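Local coordinates for protein elongation factor G (Thermus thermophilus, PDB 2DY1) that binds GTP with a magnesium ion and probably acts as a GTPase elongation factor of the kind that drives translocation in protein synthesis, at residues Leu25-Leu30 with Gly34-Arg39; Leu325-Val330 with Leu336-Glu341. All blocks are in the same frame, centred on the assembly; numbering follows the deposited sequence.

Contact 1: residues Leu25-Leu30 with Gly34-Arg39; sequences LTEALL and GAKERR
E27 and K36 meet through a salt bridge that ties the middle of helix 22-32 to the loop that follows it, a worked example of a helix gripped by its own continuation. K36 NZ lies 2.8 Å from E27 OE2, which receives it on its syn lone pair; a second bond, from the same NZ to OE1 of E27, is weak at 3.3 Å. The two side chains cross at about a right angle, and a bend at chi3 of K36 (-63°) turns its ammonium group toward the carboxylate. The carboxylate has further partners, because G40 N bonds to OE2 and T48 N to OE1, while T48 OG1 takes a bond from K36 NZ. Nearer the backbone, CB of E27 packs 3.8 Å from CG of R39. That aliphatic part of R39 also runs past A28, with CB of A28 4.4 Å from CD of R39. One turn beyond E27, L30 serves both backbone and side chain. Its carbonyl O accepts the amide of A35 at 2.8 Å. G34 precedes this amide with positive phi, in a Schellman motif where a side chain would be jammed against the preceding carbonyl. On the apolar side, CD2 of L30 rests on CB of A35 at 3.8 Å, and CB of L30 lies equally far from CD of K36, so the middle of the lysine chain runs alongside L30 on its way to the acid. With a backbone amide on each carboxylate oxygen and the lysine mainly on OE2, E27 is held from several directions, and its negative charge is probably stabilised.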
loop_
_atom_site.group_PDB
_atom_site.type_symbol
_atom_site.label_atom_id
_atom_site.label_comp_id
_atom_site.label_asym_id
_atom_site.label_seq_id
_atom_site.Cartn_x
_atom_site.Cartn_y
_atom_site.Cartn_z
ATOM N N LEU A 25 -3.160 5.984 22.204
ATOM C CA LEU A 25 -3.929 7.210 22.328
ATOM C C LEU A 25 -5.413 6.897 22.099
ATOM O O LEU A 25 -6.298 7.408 22.793
ATOM C CB LEU A 25 -3.441 8.219 21.289
ATOM C CG LEU A 25 -3.964 9.641 21.389
ATOM C CD1 LEU A 25 -3.623 10.238 22.765
ATOM C CD2 LEU A 25 -3.303 10.453 20.272
ATOM N N THR A 26 -5.671 6.042 21.113
ATOM C CA THR A 26 -7.047 5.654 20.784
ATOM C C THR A 26 -7.693 4.985 21.995
ATOM O O THR A 26 -8.834 5.279 22.354
ATOM C CB THR A 26 -7.046 4.703 19.561
ATOM O OG1 THR A 26 -6.482 5.392 18.432
ATOM C CG2 THR A 26 -8.470 4.247 19.215
ATOM N N GLU A 27 -6.957 4.060 22.623
ATOM C CA GLU A 27 -7.436 3.386 23.835
ATOM C C GLU A 27 -7.758 4.398 24.933
ATOM O O GLU A 27 -8.777 4.294 25.600
ATOM C CB GLU A 27 -6.371 2.433 24.392
ATOM C CG GLU A 27 -6.392 1.003 23.894
ATOM C CD GLU A 27 -7.754 0.338 24.044
ATOM O OE1 GLU A 27 -8.397 0.230 23.007
ATOM O OE2 GLU A 27 -8.170 -0.058 25.158
ATOM N N ALA A 28 -6.878 5.380 25.118
ATOM C CA ALA A 28 -7.085 6.397 26.149
ATOM C C ALA A 28 -8.337 7.222 25.862
ATOM O O ALA A 28 -9.087 7.546 26.780
ATOM C CB ALA A 28 -5.840 7.319 26.258
ATOM N N LEU A 29 -8.559 7.553 24.594
ATOM C CA LEU A 29 -9.751 8.313 24.217
ATOM C C LEU A 29 -11.018 7.471 24.461
ATOM O O LEU A 29 -12.050 7.984 24.961
ATOM C CB LEU A 29 -9.645 8.732 22.745
ATOM C CG LEU A 29 -8.670 9.879 22.467
ATOM C CD1 LEU A 29 -8.231 9.894 21.021
ATOM C CD2 LEU A 29 -9.358 11.202 22.858
ATOM N N LEU A 30 -10.966 6.176 24.136
ATOM C CA LEU A 30 -12.140 5.318 24.366
ATOM C C LEU A 30 -12.429 5.209 25.872
ATOM O O LEU A 30 -13.592 5.289 26.317
ATOM C CB LEU A 30 -11.900 3.918 23.777
ATOM C CG LEU A 30 -11.923 3.876 22.243
ATOM C CD1 LEU A 30 -11.341 2.561 21.722
ATOM C CD2 LEU A 30 -13.373 4.038 21.761
ATOM N N GLY A 34 -15.577 7.123 28.177
ATOM C CA GLY A 34 -16.508 6.161 28.745
ATOM C C GLY A 34 -17.011 5.090 27.800
ATOM O O GLY A 34 -17.959 4.368 28.145
ATOM N N ALA A 35 -16.389 4.971 26.624
ATOM C CA ALA A 35 -16.796 3.960 25.637
ATOM C C ALA A 35 -16.449 2.546 26.090
ATOM O O ALA A 35 -17.036 1.567 25.599
ATOM C CB ALA A 35 -16.154 4.246 24.287
ATOM N N LYS A 36 -15.492 2.426 27.002
ATOM C CA LYS A 36 -15.111 1.118 27.536
ATOM C C LYS A 36 -14.625 1.266 28.984
ATOM O O LYS A 36 -14.103 2.317 29.363
ATOM C CB LYS A 36 -14.043 0.452 26.641
ATOM C CG LYS A 36 -12.674 1.099 26.641
ATOM C CD LYS A 36 -11.786 0.518 25.515
ATOM C CE LYS A 36 -11.524 -0.980 25.722
ATOM N NZ LYS A 36 -10.517 -1.514 24.753
ATOM N N GLU A 37 -14.820 0.212 29.786
ATOM C CA GLU A 37 -14.448 0.213 31.219
ATOM C C GLU A 37 -13.010 0.528 31.579
ATOM O O GLU A 37 -12.738 1.259 32.533
ATOM C CB GLU A 37 -14.765 -1.143 31.921
ATOM C CG GLU A 37 -15.972 -1.200 32.789
ATOM C CD GLU A 37 -16.147 -0.035 33.780
ATOM O OE1 GLU A 37 -15.486 -0.001 34.841
ATOM O OE2 GLU A 37 -16.977 0.832 33.467
ATOM N N ARG A 38 -12.080 -0.081 30.861
ATOM C CA ARG A 38 -10.678 0.103 31.174
ATOM C C ARG A 38 -9.849 0.345 29.944
ATOM O O ARG A 38 -10.222 -0.064 28.841
ATOM C CB ARG A 38 -10.158 -1.138 31.917
ATOM C CG ARG A 38 -10.755 -2.448 31.408
ATOM C CD ARG A 38 -10.227 -3.657 32.170
ATOM N NE ARG A 38 -10.470 -3.559 33.608
ATOM C CZ ARG A 38 -10.097 -4.478 34.494
ATOM N NH1 ARG A 38 -9.462 -5.572 34.090
ATOM N NH2 ARG A 38 -10.354 -4.303 35.782
ATOM N N ARG A 39 -8.741 1.047 30.120
ATOM C CA ARG A 39 -7.856 1.291 29.005
ATOM C C ARG A 39 -7.088 -0.009 28.804
ATOM O O ARG A 39 -6.414 -0.480 29.730
ATOM C CB ARG A 39 -6.856 2.406 29.328
ATOM C CG ARG A 39 -5.999 2.878 28.125
ATOM C CD ARG A 39 -4.861 3.746 28.561
ATOM N NE ARG A 39 -3.559 3.077 28.560
ATOM C CZ ARG A 39 -2.620 3.177 29.487
ATOM N NH1 ARG A 39 -2.846 3.911 30.550
ATOM N NH2 ARG A 39 -1.484 2.525 29.336
#

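Contact 2: residues Leu325-Val330 with Leu336-Glu341; sequences LPHLYV and LLEVEE
Backbone bonds between V330 and L337 set the pairing of these two antiparallel strands. V330 N donates to L337 O and L337 N returns the bond to V330 O, both at 2.8 Å, as expected of a hydrogen-bonded pair. Y329 and E338 form the adjoining non-hydrogen-bonded pair, where CA of Y329 makes a CA-H...O contact of 3.2 Å with L337 O. Among the polar side chains, ND1 of H327 donates to OE2 of E338 at 2.6 Å. The carboxylate oxygen sits at the ring edge, near the imidazole plane, although the two flat groups are turned 77° apart. E338 reaches this far because its CG is anti to the backbone N (chi1 -173°) and the chain runs extended beyond it. Water joins the other carboxylate oxygen, OE1, to Y329 OH. Apolar contacts complete the pairing: CE1 of Y329 lies 3.8 Å from CB of E338, CB of Y329 meets CB of L336, and on the face that carries L328, V330 and V339, CG2 of V330 touches CG1 of V339 at 3.9 Å. Replacing Y329 by an alanine would probably leave the CB of E338 without its aromatic neighbour and the bridging water without its phenolic partner. The whole is a beta hairpin, strands 323-332 and 335-343, in domain 2 of the factor.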
loop_
_atom_site.group_PDB
_atom_site.type_symbol
_atom_site.label_atom_id
_atom_site.label_comp_id
_atom_site.label_asym_id
_atom_site.label_seq_id
_atom_site.Cartn_x
_atom_site.Cartn_y
_atom_site.Cartn_z
ATOM N N LEU A 325 -30.215 -1.014 3.765
ATOM C CA LEU A 325 -29.635 -1.014 5.111
ATOM C C LEU A 325 -30.753 -1.077 6.140
ATOM O O LEU A 325 -31.127 -0.074 6.729
ATOM C CB LEU A 325 -28.814 0.270 5.308
ATOM C CG LEU A 325 -27.631 0.490 4.350
ATOM C CD1 LEU A 325 -26.962 1.830 4.625
ATOM C CD2 LEU A 325 -26.626 -0.641 4.512
ATOM N N PRO A 326 -31.315 -2.276 6.361
ATOM C CA PRO A 326 -32.400 -2.414 7.332
ATOM C C PRO A 326 -31.982 -2.030 8.748
ATOM O O PRO A 326 -32.802 -1.562 9.548
ATOM C CB PRO A 326 -32.812 -3.885 7.181
ATOM C CG PRO A 326 -31.562 -4.551 6.711
ATOM C CD PRO A 326 -30.995 -3.560 5.721
ATOM N N HIS A 327 -30.700 -2.220 9.045
ATOM C CA HIS A 327 -30.151 -1.848 10.346
ATOM C C HIS A 327 -28.878 -1.056 10.091
ATOM O O HIS A 327 -28.136 -1.332 9.141
ATOM C CB HIS A 327 -29.806 -3.088 11.180
ATOM C CG HIS A 327 -30.990 -3.940 11.516
ATOM N ND1 HIS A 327 -31.828 -3.666 12.576
ATOM C CD2 HIS A 327 -31.505 -5.029 10.899
ATOM C CE1 HIS A 327 -32.812 -4.548 12.594
ATOM N NE2 HIS A 327 -32.640 -5.384 11.586
ATOM N N LEU A 328 -28.648 -0.051 10.922
ATOM C CA LEU A 328 -27.450 0.772 10.812
ATOM C C LEU A 328 -26.560 0.425 11.995
ATOM O O LEU A 328 -27.044 0.352 13.120
ATOM C CB LEU A 328 -27.810 2.257 10.883
ATOM C CG LEU A 328 -28.770 2.754 9.787
ATOM C CD1 LEU A 328 -29.032 4.227 9.990
ATOM C CD2 LEU A 328 -28.179 2.511 8.398
ATOM N N TYR A 329 -25.268 0.210 11.735
ATOM C CA TYR A 329 -24.334 -0.112 12.814
ATOM C C TYR A 329 -23.078 0.723 12.698
ATOM O O TYR A 329 -22.592 0.939 11.590
ATOM C CB TYR A 329 -23.866 -1.569 12.734
ATOM C CG TYR A 329 -24.947 -2.607 12.765
ATOM C CD1 TYR A 329 -25.474 -3.045 13.970
ATOM C CD2 TYR A 329 -25.453 -3.134 11.583
ATOM C CE1 TYR A 329 -26.496 -3.996 13.995
ATOM C CE2 TYR A 329 -26.460 -4.080 11.596
ATOM C CZ TYR A 329 -26.976 -4.501 12.808
ATOM O OH TYR A 329 -27.980 -5.439 12.811
ATOM N N VAL A 330 -22.566 1.165 13.841
ATOM C CA VAL A 330 -21.310 1.909 13.891
ATOM C C VAL A 330 -20.328 0.907 14.488
ATOM O O VAL A 330 -20.625 0.250 15.487
ATOM C CB VAL A 330 -21.399 3.133 14.810
ATOM C CG1 VAL A 330 -20.015 3.654 15.088
ATOM C CG2 VAL A 330 -22.241 4.248 14.143
ATOM N N LEU A 336 -20.081 -4.311 16.371
ATOM C CA LEU A 336 -20.983 -3.475 15.571
ATOM C C LEU A 336 -22.072 -3.022 16.527
ATOM O O LEU A 336 -22.767 -3.852 17.124
ATOM C CB LEU A 336 -21.592 -4.259 14.410
ATOM C CG LEU A 336 -20.657 -4.654 13.268
ATOM C CD1 LEU A 336 -21.441 -5.366 12.179
ATOM C CD2 LEU A 336 -19.983 -3.402 12.715
ATOM N N LEU A 337 -22.212 -1.708 16.686
ATOM C CA LEU A 337 -23.193 -1.145 17.611
ATOM C C LEU A 337 -24.355 -0.559 16.811
ATOM O O LEU A 337 -24.153 0.305 15.968
ATOM C CB LEU A 337 -22.528 -0.039 18.450
ATOM C CG LEU A 337 -21.132 -0.391 18.996
ATOM C CD1 LEU A 337 -20.497 0.814 19.663
ATOM C CD2 LEU A 337 -21.245 -1.541 19.972
ATOM N N GLU A 338 -25.576 -1.012 17.086
ATOM C CA GLU A 338 -26.710 -0.517 16.321
ATOM C C GLU A 338 -27.091 0.914 16.696
ATOM O O GLU A 338 -27.069 1.307 17.870
ATOM C CB GLU A 338 -27.916 -1.459 16.470
ATOM C CG GLU A 338 -29.062 -1.067 15.549
ATOM C CD GLU A 338 -30.075 -2.174 15.313
ATOM O OE1 GLU A 338 -30.057 -3.197 16.034
ATOM O OE2 GLU A 338 -30.898 -2.011 14.392
ATOM N N VAL A 339 -27.401 1.707 15.679
ATOM C CA VAL A 339 -27.799 3.087 15.884
ATOM C C VAL A 339 -29.096 3.310 15.124
ATOM O O VAL A 339 -29.439 2.532 14.249
ATOM C CB VAL A 339 -26.726 4.091 15.408
ATOM C CG1 VAL A 339 -25.460 3.904 16.257
ATOM C CG2 VAL A 339 -26.425 3.924 13.922
ATOM N N GLU A 340 -29.806 4.374 15.471
ATOM C CA GLU A 340 -31.080 4.654 14.834
ATOM C C GLU A 340 -31.020 5.705 13.734
ATOM O O GLU A 340 -32.039 5.990 13.103
ATOM C CB GLU A 340 -32.113 5.053 15.890
ATOM C CG GLU A 340 -32.315 3.992 16.967
ATOM C CD GLU A 340 -32.494 2.592 16.396
ATOM O OE1 GLU A 340 -33.398 2.396 15.552
ATOM O OE2 GLU A 340 -31.728 1.682 16.795
ATOM N N GLU A 341 -29.844 6.292 13.512
ATOM C CA GLU A 341 -29.672 7.258 12.440
ATOM C C GLU A 341 -28.186 7.425 12.219
ATOM O O GLU A 341 -27.393 7.101 13.099
ATOM C CB GLU A 341 -30.269 8.622 12.799
ATOM C CG GLU A 341 -29.544 9.343 13.923
ATOM C CD GLU A 341 -30.180 10.685 14.261
ATOM O OE1 GLU A 341 -30.916 11.233 13.406
ATOM O OE2 GLU A 341 -29.933 11.196 15.376
HETATM O O HOH W 1 -30.712 0.286 12.945
HETATM O O HOH W 2 -29.311 -5.736 15.145
#

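Overall arrangement
Contacts 1 and 2 follow one another along the chain, the first complete well before the second begins. Contact 1 belongs to the GTP-binding domain, on helix 22-32 and the loop after it; contact 2 belongs to domain 2, on a hairpin of a four-stranded antiparallel sheet. They share no helix, strand or sheet. Their centres are 21 Å apart and their nearest atoms about 7 Å, without touching, on the same side of the chain's centre. Only contact 1 is near the nucleotide: the side chain of R39 comes within about 6 Å of GTP, whereas contact 2 lies away from the nucleotide and magnesium sites. The nucleotide-side loop and the hairpin are thus near neighbours across two domains, although they do not touch.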